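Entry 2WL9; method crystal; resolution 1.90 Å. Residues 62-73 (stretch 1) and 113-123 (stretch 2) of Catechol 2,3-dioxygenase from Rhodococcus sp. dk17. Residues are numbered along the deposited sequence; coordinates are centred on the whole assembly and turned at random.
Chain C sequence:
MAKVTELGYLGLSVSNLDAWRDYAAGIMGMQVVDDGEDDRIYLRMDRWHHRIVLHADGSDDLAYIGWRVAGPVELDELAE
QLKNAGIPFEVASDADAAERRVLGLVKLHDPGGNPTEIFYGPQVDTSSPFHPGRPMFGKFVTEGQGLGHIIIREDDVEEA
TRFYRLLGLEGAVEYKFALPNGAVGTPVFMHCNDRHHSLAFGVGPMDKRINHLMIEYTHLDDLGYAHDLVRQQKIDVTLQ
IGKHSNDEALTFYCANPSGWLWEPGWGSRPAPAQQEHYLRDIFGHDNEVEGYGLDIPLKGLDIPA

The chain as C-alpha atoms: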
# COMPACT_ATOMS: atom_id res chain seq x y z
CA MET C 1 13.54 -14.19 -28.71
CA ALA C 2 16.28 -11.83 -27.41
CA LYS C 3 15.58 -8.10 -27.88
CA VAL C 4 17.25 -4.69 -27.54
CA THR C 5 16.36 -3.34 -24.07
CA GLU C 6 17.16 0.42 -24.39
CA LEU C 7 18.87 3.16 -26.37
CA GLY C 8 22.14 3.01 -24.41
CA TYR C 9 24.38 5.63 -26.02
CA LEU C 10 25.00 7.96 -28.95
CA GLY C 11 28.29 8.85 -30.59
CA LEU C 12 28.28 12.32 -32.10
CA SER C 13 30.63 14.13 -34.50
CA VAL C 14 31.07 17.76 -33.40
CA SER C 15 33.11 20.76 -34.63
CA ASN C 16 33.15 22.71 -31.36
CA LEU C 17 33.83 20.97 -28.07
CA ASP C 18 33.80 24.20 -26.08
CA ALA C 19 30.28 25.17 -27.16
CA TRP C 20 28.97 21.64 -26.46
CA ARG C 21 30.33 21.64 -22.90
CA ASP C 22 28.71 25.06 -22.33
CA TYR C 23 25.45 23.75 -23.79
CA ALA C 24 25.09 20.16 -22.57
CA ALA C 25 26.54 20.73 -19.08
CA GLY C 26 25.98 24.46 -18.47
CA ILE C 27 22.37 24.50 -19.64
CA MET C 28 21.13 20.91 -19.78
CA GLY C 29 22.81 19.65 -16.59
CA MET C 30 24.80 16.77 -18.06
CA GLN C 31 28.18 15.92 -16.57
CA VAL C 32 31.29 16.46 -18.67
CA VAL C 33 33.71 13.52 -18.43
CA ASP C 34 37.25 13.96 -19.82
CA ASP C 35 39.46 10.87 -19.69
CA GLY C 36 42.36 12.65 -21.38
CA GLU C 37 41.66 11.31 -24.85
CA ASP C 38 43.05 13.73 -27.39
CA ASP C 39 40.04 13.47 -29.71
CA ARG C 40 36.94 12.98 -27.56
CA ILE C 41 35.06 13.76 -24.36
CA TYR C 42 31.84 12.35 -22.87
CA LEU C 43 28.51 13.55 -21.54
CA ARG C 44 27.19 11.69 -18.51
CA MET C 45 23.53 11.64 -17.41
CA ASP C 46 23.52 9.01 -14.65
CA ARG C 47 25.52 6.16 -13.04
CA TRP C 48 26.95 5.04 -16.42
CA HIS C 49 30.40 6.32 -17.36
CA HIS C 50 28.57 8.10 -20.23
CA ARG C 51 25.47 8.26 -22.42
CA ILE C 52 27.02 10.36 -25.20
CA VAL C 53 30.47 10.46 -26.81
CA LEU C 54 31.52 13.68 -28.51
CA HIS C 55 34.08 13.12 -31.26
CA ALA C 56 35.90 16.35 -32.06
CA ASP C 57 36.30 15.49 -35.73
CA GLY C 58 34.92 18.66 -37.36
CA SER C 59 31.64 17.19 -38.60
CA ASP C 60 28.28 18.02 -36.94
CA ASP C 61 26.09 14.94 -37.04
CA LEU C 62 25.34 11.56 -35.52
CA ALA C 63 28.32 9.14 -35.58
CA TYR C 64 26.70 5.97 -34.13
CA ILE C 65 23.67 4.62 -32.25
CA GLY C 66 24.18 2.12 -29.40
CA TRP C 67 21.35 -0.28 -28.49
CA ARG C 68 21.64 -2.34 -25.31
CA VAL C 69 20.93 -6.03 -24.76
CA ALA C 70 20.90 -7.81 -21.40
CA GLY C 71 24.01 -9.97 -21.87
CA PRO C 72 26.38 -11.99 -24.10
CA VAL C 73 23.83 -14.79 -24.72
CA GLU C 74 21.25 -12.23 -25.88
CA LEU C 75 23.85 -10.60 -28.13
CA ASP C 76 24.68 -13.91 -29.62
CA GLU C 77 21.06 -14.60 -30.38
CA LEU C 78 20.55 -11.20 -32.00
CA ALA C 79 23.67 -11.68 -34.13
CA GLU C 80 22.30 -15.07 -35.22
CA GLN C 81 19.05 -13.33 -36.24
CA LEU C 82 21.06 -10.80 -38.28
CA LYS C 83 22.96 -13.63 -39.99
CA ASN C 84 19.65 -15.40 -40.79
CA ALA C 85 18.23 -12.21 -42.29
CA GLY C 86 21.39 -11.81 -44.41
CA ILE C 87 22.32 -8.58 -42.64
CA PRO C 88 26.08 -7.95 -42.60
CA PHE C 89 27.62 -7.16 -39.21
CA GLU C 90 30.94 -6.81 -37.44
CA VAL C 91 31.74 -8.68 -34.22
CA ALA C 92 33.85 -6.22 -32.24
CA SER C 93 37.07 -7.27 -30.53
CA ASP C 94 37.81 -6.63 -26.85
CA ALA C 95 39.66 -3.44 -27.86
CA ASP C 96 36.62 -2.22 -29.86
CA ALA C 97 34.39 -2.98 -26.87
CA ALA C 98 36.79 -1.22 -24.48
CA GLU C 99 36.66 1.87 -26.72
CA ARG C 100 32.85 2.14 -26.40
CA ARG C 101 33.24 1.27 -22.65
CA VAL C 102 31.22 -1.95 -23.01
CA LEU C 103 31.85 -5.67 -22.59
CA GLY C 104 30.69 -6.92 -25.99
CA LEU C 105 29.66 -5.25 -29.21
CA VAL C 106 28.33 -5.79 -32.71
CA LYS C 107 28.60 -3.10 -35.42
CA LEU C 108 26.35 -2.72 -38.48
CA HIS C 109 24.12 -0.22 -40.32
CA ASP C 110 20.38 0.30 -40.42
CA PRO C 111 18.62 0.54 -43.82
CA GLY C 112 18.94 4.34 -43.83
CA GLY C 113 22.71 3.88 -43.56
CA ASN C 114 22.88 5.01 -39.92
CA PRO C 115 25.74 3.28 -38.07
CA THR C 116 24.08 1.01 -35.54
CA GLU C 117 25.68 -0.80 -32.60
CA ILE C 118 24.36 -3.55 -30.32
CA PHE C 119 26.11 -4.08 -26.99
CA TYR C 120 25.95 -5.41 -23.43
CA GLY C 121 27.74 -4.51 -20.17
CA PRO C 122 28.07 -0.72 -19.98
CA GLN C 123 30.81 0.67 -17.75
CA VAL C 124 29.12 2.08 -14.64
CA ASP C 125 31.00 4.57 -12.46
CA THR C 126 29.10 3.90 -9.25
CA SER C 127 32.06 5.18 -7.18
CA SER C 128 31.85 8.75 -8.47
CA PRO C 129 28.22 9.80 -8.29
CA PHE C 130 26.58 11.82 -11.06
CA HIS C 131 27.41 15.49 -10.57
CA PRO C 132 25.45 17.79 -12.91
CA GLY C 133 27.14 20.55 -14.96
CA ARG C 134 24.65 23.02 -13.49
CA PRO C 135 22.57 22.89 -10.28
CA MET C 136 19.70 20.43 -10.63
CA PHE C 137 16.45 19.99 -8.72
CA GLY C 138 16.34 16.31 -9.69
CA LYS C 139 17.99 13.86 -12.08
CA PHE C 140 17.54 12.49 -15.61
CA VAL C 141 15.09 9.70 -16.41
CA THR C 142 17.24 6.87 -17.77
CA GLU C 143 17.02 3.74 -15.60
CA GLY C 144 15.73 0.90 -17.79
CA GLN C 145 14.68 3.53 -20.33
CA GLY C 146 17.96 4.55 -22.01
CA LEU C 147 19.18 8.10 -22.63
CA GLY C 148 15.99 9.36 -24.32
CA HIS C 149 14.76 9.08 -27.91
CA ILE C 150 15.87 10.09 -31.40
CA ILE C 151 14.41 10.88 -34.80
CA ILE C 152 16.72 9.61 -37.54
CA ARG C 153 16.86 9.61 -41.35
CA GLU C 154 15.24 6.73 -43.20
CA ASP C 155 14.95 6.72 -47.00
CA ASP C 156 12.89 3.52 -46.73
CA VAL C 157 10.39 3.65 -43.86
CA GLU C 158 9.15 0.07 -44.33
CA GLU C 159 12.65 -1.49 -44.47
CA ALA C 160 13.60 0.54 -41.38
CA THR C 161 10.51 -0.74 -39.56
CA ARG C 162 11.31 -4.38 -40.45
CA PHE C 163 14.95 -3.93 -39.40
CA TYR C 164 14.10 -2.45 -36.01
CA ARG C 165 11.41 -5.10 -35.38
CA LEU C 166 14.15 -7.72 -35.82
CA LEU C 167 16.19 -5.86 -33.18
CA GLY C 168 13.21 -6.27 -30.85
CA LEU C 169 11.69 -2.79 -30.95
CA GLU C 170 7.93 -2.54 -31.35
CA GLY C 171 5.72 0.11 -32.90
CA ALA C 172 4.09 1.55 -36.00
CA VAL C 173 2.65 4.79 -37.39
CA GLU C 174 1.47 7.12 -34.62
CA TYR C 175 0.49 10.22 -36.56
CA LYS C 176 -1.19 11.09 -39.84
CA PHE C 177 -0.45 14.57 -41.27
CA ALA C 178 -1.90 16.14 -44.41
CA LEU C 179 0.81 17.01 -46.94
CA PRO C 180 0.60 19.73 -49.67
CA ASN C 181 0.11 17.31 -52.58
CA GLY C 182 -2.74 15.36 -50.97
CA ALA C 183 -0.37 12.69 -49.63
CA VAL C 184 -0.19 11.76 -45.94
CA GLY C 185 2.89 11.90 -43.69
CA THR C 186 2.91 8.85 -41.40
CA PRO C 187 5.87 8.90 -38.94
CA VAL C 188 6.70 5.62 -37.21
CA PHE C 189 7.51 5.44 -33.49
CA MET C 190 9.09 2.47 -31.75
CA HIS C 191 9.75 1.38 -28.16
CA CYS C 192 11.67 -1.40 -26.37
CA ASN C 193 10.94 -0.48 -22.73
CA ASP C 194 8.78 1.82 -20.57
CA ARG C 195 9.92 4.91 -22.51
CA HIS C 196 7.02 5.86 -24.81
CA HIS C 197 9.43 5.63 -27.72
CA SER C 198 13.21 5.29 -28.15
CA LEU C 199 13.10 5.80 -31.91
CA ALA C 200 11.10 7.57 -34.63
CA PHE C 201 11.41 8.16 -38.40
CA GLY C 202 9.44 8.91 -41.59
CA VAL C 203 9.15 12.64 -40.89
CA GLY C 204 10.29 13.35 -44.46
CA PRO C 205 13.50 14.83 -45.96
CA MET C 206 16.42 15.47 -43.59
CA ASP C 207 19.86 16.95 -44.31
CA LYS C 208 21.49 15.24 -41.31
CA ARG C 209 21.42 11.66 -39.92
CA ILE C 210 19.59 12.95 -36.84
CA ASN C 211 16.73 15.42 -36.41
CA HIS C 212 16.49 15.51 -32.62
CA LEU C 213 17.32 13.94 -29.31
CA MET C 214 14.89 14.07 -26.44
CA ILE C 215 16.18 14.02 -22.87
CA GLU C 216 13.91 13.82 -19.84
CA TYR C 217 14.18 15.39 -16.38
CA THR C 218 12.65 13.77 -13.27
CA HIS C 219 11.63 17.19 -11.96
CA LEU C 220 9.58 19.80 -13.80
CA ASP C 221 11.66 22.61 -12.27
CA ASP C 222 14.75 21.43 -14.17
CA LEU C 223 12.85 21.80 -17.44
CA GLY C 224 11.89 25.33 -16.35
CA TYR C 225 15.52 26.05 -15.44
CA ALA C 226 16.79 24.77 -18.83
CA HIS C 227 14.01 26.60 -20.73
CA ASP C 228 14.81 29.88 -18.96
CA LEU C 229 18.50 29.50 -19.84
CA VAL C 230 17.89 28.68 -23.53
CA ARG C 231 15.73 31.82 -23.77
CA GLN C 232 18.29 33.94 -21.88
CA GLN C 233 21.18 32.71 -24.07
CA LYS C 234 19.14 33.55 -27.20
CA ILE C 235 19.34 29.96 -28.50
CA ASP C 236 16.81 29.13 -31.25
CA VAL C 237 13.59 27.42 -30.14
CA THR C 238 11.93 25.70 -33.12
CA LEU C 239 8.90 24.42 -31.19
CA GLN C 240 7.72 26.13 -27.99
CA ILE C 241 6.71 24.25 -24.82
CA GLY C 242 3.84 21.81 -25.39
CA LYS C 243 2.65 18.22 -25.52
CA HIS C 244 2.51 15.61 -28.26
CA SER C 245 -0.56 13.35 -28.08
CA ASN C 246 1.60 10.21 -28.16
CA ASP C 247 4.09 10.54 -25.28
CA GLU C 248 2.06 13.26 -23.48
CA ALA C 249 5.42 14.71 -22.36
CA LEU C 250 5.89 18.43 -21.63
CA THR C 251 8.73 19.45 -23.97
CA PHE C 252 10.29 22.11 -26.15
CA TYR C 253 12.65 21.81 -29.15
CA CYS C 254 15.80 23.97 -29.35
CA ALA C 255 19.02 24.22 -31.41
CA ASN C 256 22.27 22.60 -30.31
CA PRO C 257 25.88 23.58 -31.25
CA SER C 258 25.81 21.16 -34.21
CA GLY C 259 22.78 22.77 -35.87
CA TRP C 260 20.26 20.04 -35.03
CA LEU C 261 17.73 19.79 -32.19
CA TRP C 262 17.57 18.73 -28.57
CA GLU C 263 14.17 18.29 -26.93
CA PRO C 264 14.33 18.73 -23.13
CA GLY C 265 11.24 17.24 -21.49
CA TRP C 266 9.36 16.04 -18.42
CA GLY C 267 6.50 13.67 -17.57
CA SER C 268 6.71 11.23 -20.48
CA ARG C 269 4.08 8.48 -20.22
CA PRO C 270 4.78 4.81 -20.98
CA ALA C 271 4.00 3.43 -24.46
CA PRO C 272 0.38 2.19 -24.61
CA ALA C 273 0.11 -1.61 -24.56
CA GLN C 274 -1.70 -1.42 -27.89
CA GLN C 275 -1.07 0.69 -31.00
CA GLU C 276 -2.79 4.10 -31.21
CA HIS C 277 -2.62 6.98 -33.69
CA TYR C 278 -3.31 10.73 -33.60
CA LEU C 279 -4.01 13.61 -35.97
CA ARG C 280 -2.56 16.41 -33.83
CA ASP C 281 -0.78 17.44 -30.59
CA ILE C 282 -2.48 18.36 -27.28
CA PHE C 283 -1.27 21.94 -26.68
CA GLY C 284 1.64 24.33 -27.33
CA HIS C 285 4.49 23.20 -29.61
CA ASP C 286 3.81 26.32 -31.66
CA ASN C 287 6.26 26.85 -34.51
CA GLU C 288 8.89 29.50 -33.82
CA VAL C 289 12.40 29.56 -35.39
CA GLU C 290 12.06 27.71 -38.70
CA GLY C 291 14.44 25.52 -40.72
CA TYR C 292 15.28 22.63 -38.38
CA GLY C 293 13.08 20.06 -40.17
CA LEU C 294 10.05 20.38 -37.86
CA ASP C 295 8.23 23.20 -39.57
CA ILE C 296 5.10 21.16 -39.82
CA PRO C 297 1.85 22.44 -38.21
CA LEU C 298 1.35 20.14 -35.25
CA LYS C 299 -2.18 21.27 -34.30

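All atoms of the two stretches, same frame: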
# COMPACT_ATOMS: atom_id res chain seq x y z
N LEU C 62 25.29 12.82 -36.24
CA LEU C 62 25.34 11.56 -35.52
C LEU C 62 26.47 10.69 -36.09
O LEU C 62 26.62 10.61 -37.31
CB LEU C 62 24.00 10.84 -35.67
CG LEU C 62 23.77 9.45 -35.09
CD1 LEU C 62 23.63 9.49 -33.59
CD2 LEU C 62 22.49 8.92 -35.72
N ALA C 63 27.24 10.07 -35.20
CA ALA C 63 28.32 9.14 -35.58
C ALA C 63 27.90 7.67 -35.45
O ALA C 63 28.18 6.86 -36.34
CB ALA C 63 29.59 9.42 -34.77
N TYR C 64 27.23 7.33 -34.35
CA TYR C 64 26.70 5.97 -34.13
C TYR C 64 25.61 5.88 -33.06
O TYR C 64 25.55 6.71 -32.14
CB TYR C 64 27.83 4.96 -33.83
CG TYR C 64 28.81 5.40 -32.77
CD1 TYR C 64 28.55 5.21 -31.41
CD2 TYR C 64 30.02 5.99 -33.13
CE1 TYR C 64 29.47 5.61 -30.44
CE2 TYR C 64 30.94 6.39 -32.19
CZ TYR C 64 30.67 6.20 -30.84
OH TYR C 64 31.61 6.62 -29.93
N ILE C 65 24.76 4.87 -33.20
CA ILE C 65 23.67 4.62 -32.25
C ILE C 65 23.92 3.30 -31.51
O ILE C 65 24.05 2.26 -32.13
CB ILE C 65 22.32 4.53 -32.99
CG1 ILE C 65 22.02 5.84 -33.73
CG2 ILE C 65 21.19 4.19 -32.02
CD1 ILE C 65 21.07 5.66 -34.92
N GLY C 66 23.97 3.35 -30.18
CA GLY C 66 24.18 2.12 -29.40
C GLY C 66 22.92 1.60 -28.73
O GLY C 66 22.36 2.28 -27.87
N TRP C 67 22.49 0.40 -29.12
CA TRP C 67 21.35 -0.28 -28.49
C TRP C 67 21.80 -1.37 -27.54
O TRP C 67 22.62 -2.22 -27.91
CB TRP C 67 20.44 -0.91 -29.55
CG TRP C 67 19.88 0.06 -30.53
CD1 TRP C 67 20.37 0.34 -31.77
CD2 TRP C 67 18.72 0.88 -30.35
NE1 TRP C 67 19.59 1.30 -32.38
CE2 TRP C 67 18.57 1.65 -31.53
CE3 TRP C 67 17.81 1.06 -29.31
CZ2 TRP C 67 17.54 2.56 -31.70
CZ3 TRP C 67 16.78 1.97 -29.47
CH2 TRP C 67 16.65 2.71 -30.66
N ARG C 68 21.24 -1.38 -26.34
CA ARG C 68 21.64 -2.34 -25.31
C ARG C 68 20.86 -3.66 -25.33
O ARG C 68 19.65 -3.67 -25.56
CB ARG C 68 21.52 -1.69 -23.93
CG ARG C 68 22.14 -2.48 -22.79
CD ARG C 68 21.65 -1.94 -21.45
NE ARG C 68 22.41 -2.47 -20.32
CZ ARG C 68 22.16 -2.18 -19.05
NH1 ARG C 68 21.16 -1.36 -18.73
NH2 ARG C 68 22.91 -2.71 -18.09
N VAL C 69 21.56 -4.75 -25.07
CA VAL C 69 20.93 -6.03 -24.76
C VAL C 69 21.38 -6.46 -23.37
O VAL C 69 22.34 -5.91 -22.83
CB VAL C 69 21.20 -7.13 -25.82
CG1 VAL C 69 20.57 -6.75 -27.16
CG2 VAL C 69 22.68 -7.41 -25.99
N ALA C 70 20.68 -7.42 -22.79
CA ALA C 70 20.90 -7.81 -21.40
C ALA C 70 22.26 -8.47 -21.12
O ALA C 70 22.80 -8.32 -20.02
CB ALA C 70 19.77 -8.71 -20.91
N GLY C 71 22.78 -9.21 -22.09
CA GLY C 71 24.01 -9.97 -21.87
C GLY C 71 24.55 -10.63 -23.13
O GLY C 71 23.96 -10.52 -24.20
N PRO C 72 25.68 -11.35 -22.98
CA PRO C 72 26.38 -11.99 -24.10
C PRO C 72 25.55 -13.05 -24.83
O PRO C 72 25.70 -13.21 -26.05
CB PRO C 72 27.60 -12.64 -23.43
CG PRO C 72 27.24 -12.76 -22.00
CD PRO C 72 26.38 -11.58 -21.71
N VAL C 73 24.70 -13.77 -24.11
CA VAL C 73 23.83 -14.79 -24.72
C VAL C 73 22.81 -14.12 -25.63
O VAL C 73 22.59 -14.55 -26.76
CB VAL C 73 23.10 -15.68 -23.67
CG1 VAL C 73 22.26 -16.75 -24.36
CG2 VAL C 73 24.11 -16.33 -22.72
N GLY C 113 21.26 3.70 -43.57
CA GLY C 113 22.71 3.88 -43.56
C GLY C 113 23.26 4.46 -42.27
O GLY C 113 24.43 4.85 -42.22
N ASN C 114 22.44 4.51 -41.22
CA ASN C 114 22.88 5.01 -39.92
C ASN C 114 23.70 3.95 -39.17
O ASN C 114 23.21 2.84 -38.94
CB ASN C 114 21.68 5.47 -39.07
CG ASN C 114 20.80 6.46 -39.80
OD1 ASN C 114 19.62 6.19 -40.06
ND2 ASN C 114 21.36 7.61 -40.15
N PRO C 115 24.96 4.27 -38.80
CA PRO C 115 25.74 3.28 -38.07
C PRO C 115 25.06 2.87 -36.77
O PRO C 115 24.71 3.72 -35.94
CB PRO C 115 27.05 4.02 -37.78
CG PRO C 115 27.17 4.99 -38.90
CD PRO C 115 25.75 5.47 -39.11
N THR C 116 24.88 1.57 -36.62
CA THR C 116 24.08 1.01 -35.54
C THR C 116 24.91 0.00 -34.77
O THR C 116 25.54 -0.86 -35.36
CB THR C 116 22.83 0.34 -36.13
OG1 THR C 116 22.06 1.33 -36.83
CG2 THR C 116 21.97 -0.30 -35.04
N GLU C 117 24.91 0.12 -33.44
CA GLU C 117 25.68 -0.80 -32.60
C GLU C 117 24.79 -1.51 -31.60
O GLU C 117 23.83 -0.92 -31.10
CB GLU C 117 26.82 -0.07 -31.89
CG GLU C 117 27.61 0.86 -32.81
CD GLU C 117 28.93 1.33 -32.22
OE1 GLU C 117 29.07 1.32 -30.98
OE2 GLU C 117 29.82 1.72 -33.01
N ILE C 118 25.08 -2.78 -31.33
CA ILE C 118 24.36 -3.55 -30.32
C ILE C 118 25.35 -4.12 -29.30
O ILE C 118 26.32 -4.80 -29.67
CB ILE C 118 23.46 -4.65 -30.93
CG1 ILE C 118 22.59 -4.08 -32.06
CG2 ILE C 118 22.56 -5.26 -29.86
CD1 ILE C 118 22.26 -5.08 -33.14
N PHE C 119 25.11 -3.84 -28.03
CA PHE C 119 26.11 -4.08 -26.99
C PHE C 119 25.49 -4.55 -25.69
O PHE C 119 24.28 -4.38 -25.47
CB PHE C 119 26.87 -2.77 -26.72
CG PHE C 119 26.09 -1.77 -25.90
CD1 PHE C 119 26.26 -1.71 -24.52
CD2 PHE C 119 25.20 -0.90 -26.50
CE1 PHE C 119 25.55 -0.78 -23.75
CE2 PHE C 119 24.47 0.04 -25.75
CZ PHE C 119 24.65 0.10 -24.36
N TYR C 120 26.32 -5.10 -24.82
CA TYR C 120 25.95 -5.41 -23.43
C TYR C 120 27.08 -4.98 -22.49
O TYR C 120 28.23 -4.83 -22.91
CB TYR C 120 25.66 -6.91 -23.25
CG TYR C 120 26.90 -7.79 -23.26
CD1 TYR C 120 27.59 -8.08 -22.08
CD2 TYR C 120 27.38 -8.33 -24.45
CE1 TYR C 120 28.73 -8.86 -22.08
CE2 TYR C 120 28.53 -9.12 -24.47
CZ TYR C 120 29.20 -9.38 -23.28
OH TYR C 120 30.32 -10.16 -23.30
N GLY C 121 26.75 -4.82 -21.21
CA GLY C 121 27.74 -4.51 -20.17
C GLY C 121 28.34 -3.11 -20.24
O GLY C 121 29.55 -2.96 -20.44
N PRO C 122 27.50 -2.07 -20.06
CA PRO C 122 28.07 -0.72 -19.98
C PRO C 122 28.95 -0.57 -18.76
O PRO C 122 28.69 -1.21 -17.72
CB PRO C 122 26.83 0.17 -19.81
CG PRO C 122 25.82 -0.73 -19.17
CD PRO C 122 26.04 -2.06 -19.83
N GLN C 123 30.00 0.25 -18.88
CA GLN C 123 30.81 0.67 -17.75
C GLN C 123 29.99 1.62 -16.88
O GLN C 123 29.50 2.65 -17.35
CB GLN C 123 32.10 1.35 -18.22
CG GLN C 123 32.99 1.92 -17.10
CD GLN C 123 34.13 2.79 -17.61
OE1 GLN C 123 34.65 2.59 -18.71
NE2 GLN C 123 34.53 3.76 -16.81
O HOH W 1 20.14 2.34 -34.97
O HOH W 2 23.84 -4.90 -20.80

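The most extensive apolar packing in this contact gathers around two aromatic rings of the second stretch. Y120 points its CA-to-CB bond toward the first stretch, and its chi1 of 74° (p) lays the ring against the turn that leads into the helix at P72. P72 CD lies 3.8 Å from the centroid of the Y120 ring and 17° off the ring normal, which identifies a CH-pi contact over the face; G71 C covers the same ring, 3.7 Å from Y120 CG. V69 packs against the base of the Y120 side chain and against I118, with V69 CG2 4.1 Å from Y120 CB and V69 CG1 3.7 Å from I118 CG2.

The F119 ring, also p at chi1, folds back over the neighbouring strand. R68 CA stands 4.0 Å from its centroid, 22° off the normal, a second CH-pi contact, whereas G66 C meets the ring edge, 3.7 Å from F119 CE2. An ideal CB on G66 would sit 3.6 Å from F119 CE2, close to the ring but without a clash, so the packing is snug here but does not by itself require glycine.

The backbones pair as a parallel ladder, with F119 and R68 on one face and I118 and W67 on the other, the strand axes crossing at an angle of 30°. Its five hydrogen bonds alternate in direction: I65 N to P115 O (3.0 Å), E117 N to I65 O (2.7 Å), W67 N to E117 O (2.7 Å), F119 N to W67 O (3.0 Å) and V69 N to F119 O (2.8 Å). The W67 N bond is nearly linear, at 177°.

Water completes the polar edge. One molecule accepts from W67 NE1 (2.8 Å) and donates to T116 OG1 (2.9 Å), while T116 OG1 itself donates to N114 O at 2.8 Å. Another accepts from R68 NE and G121 N, both at 2.9 Å, and donates to V69 O at 2.7 Å, joining the two stretches beyond the V69 N to F119 O hydrogen bond.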